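Local coordinates for putative transcriptional regulator (Streptomyces coelicolor A3, PDB 2RA5), which probably binds DNA as a GntR-family transcription factor, with a UTRA domain that holds a meso-tartaric acid molecule in this crystal, at residues Arg201-Asp205 against His230-Pro234. Numbering follows the deposited sequence.
Sequences RLGED and HTYRP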
loop_
_atom_site.group_PDB
_atom_site.type_symbol
_atom_site.label_atom_id
_atom_site.label_comp_id
_atom_site.label_asym_id
_atom_site.label_seq_id
_atom_site.Cartn_x
_atom_site.Cartn_y
_atom_site.Cartn_z
ATOM N N ARG A 201 1.366 12.229 -18.555
ATOM C CA ARG A 201 2.181 11.037 -18.811
ATOM C C ARG A 201 1.369 9.746 -18.763
ATOM O O ARG A 201 1.695 8.770 -19.445
ATOM C CB ARG A 201 3.336 10.947 -17.802
ATOM C CG ARG A 201 4.162 12.222 -17.648
ATOM C CD ARG A 201 5.114 12.134 -16.453
ATOM N NE ARG A 201 5.570 13.453 -16.015
ATOM C CZ ARG A 201 6.253 13.677 -14.895
ATOM N NH1 ARG A 201 6.561 12.664 -14.094
ATOM N NH2 ARG A 201 6.622 14.912 -14.573
ATOM N N LEU A 202 0.309 9.748 -17.959
ATOM C CA LEU A 202 -0.447 8.530 -17.681
ATOM C C LEU A 202 -1.803 8.470 -18.395
ATOM O O LEU A 202 -2.401 7.401 -18.492
ATOM C CB LEU A 202 -0.617 8.339 -16.165
ATOM C CG LEU A 202 0.595 7.868 -15.347
ATOM C CD1 LEU A 202 0.325 7.954 -13.840
ATOM C CD2 LEU A 202 1.022 6.454 -15.753
ATOM N N GLY A 203 -2.279 9.608 -18.893
ATOM C CA GLY A 203 -3.541 9.664 -19.618
ATOM C C GLY A 203 -4.706 10.008 -18.710
ATOM O O GLY A 203 -5.805 9.462 -18.842
ATOM N N GLU A 204 -4.461 10.927 -17.785
ATOM C CA GLU A 204 -5.431 11.251 -16.749
ATOM C C GLU A 204 -5.543 12.763 -16.550
ATOM O O GLU A 204 -4.602 13.513 -16.828
ATOM C CB GLU A 204 -5.006 10.594 -15.437
ATOM C CG GLU A 204 -6.150 10.226 -14.506
ATOM C CD GLU A 204 -6.360 8.725 -14.391
ATOM O OE1 GLU A 204 -6.617 8.262 -13.257
ATOM O OE2 GLU A 204 -6.255 8.012 -15.416
ATOM N N ASP A 205 -6.692 13.210 -16.056
ATOM C CA ASP A 205 -6.905 14.636 -15.806
ATOM C C ASP A 205 -6.144 15.107 -14.581
ATOM O O ASP A 205 -6.093 14.414 -13.568
ATOM C CB ASP A 205 -8.388 14.942 -15.606
ATOM C CG ASP A 205 -9.251 14.376 -16.709
ATOM O OD1 ASP A 205 -8.731 14.140 -17.821
ATOM O OD2 ASP A 205 -10.453 14.164 -16.463
ATOM N N HIS A 230 7.278 6.545 -7.350
ATOM C CA HIS A 230 6.382 6.015 -8.369
ATOM C C HIS A 230 4.947 6.490 -8.228
ATOM O O HIS A 230 4.484 6.781 -7.129
ATOM C CB HIS A 230 6.388 4.492 -8.311
ATOM C CG HIS A 230 7.749 3.888 -8.304
ATOM N ND1 HIS A 230 8.124 2.907 -7.422
ATOM C CD2 HIS A 230 8.840 4.125 -9.083
ATOM C CE1 HIS A 230 9.374 2.551 -7.649
ATOM N NE2 HIS A 230 9.827 3.283 -8.664
ATOM N N THR A 231 4.255 6.545 -9.367
ATOM C CA THR A 231 2.819 6.831 -9.447
ATOM C C THR A 231 2.088 5.726 -10.210
ATOM O O THR A 231 2.607 5.162 -11.183
ATOM C CB THR A 231 2.548 8.146 -10.178
ATOM O OG1 THR A 231 3.458 8.258 -11.283
ATOM C CG2 THR A 231 2.732 9.323 -9.247
ATOM N N TYR A 232 0.876 5.424 -9.768
ATOM C CA TYR A 232 0.076 4.383 -10.403
ATOM C C TYR A 232 -1.347 4.855 -10.624
ATOM O O TYR A 232 -1.956 5.438 -9.714
ATOM C CB TYR A 232 0.025 3.144 -9.519
ATOM C CG TYR A 232 1.363 2.662 -9.040
ATOM C CD1 TYR A 232 1.947 3.200 -7.901
ATOM C CD2 TYR A 232 2.044 1.655 -9.719
ATOM C CE1 TYR A 232 3.180 2.754 -7.458
ATOM C CE2 TYR A 232 3.271 1.206 -9.285
ATOM C CZ TYR A 232 3.842 1.755 -8.154
ATOM O OH TYR A 232 5.074 1.298 -7.720
ATOM N N ARG A 233 -1.876 4.587 -11.818
ATOM C CA ARG A 233 -3.300 4.812 -12.114
ATOM C C ARG A 233 -4.161 3.838 -11.313
ATOM O O ARG A 233 -4.128 2.630 -11.581
ATOM C CB ARG A 233 -3.574 4.605 -13.604
ATOM C CG ARG A 233 -2.703 5.438 -14.528
ATOM C CD ARG A 233 -3.160 5.281 -15.961
ATOM N NE ARG A 233 -4.536 5.727 -16.138
ATOM C CZ ARG A 233 -5.323 5.344 -17.137
ATOM N NH1 ARG A 233 -6.561 5.811 -17.213
ATOM N NH2 ARG A 233 -4.872 4.499 -18.055
ATOM N N PRO A 234 -4.906 4.349 -10.307
ATOM C CA PRO A 234 -5.659 3.491 -9.373
ATOM C C PRO A 234 -6.699 2.589 -10.044
ATOM O O PRO A 234 -7.033 1.541 -9.498
ATOM C CB PRO A 234 -6.330 4.498 -8.412
ATOM C CG PRO A 234 -6.227 5.830 -9.116
ATOM C CD PRO A 234 -4.936 5.758 -9.878
#
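Leu202 lies along the inner part of the Arg233 side chain. Its CB sits 3.9 Å from CG of Arg233, and its carbonyl O is 3.4 Å from Arg233 CD. CD1 of Leu202 reaches on to the strand, 4.1 Å from OG1 of Thr231. Both Leu202 and Thr231 are buried. Past the methylenes, the Arg233 guanidinium lies beside the C-terminal end of helix 196-202. The carbonyl oxygens of Leu202 and Gly203 lie over one of its faces. Glu204 meets it at the edge, near its plane. OE2 of Glu204 accepts hydrogen bonds from both NE and NH1 of Arg233, each at 2.9 Å, and forms a salt bridge with it. Helix 196-202 of the UTRA domain ends here in a Schellman motif, against the end of strand 224-232, an inner strand of the antiparallel sheet. Gly203 has a positive phi of 93°, and a side chain at its backbone angles would jam against the carbonyl O of Leu202. The turn takes the chain out of the helix. The CA-to-CB bond of Glu204 then points toward 230-234, and its carboxylate meets Arg233. Thr231 and Arg233 also pair through their backbones with Tyr149 and Met147 on neighbouring strand 145-154. NH2 of Arg233 makes a second salt bridge, to Glu145, and a hydrogen bond to Pro146 O.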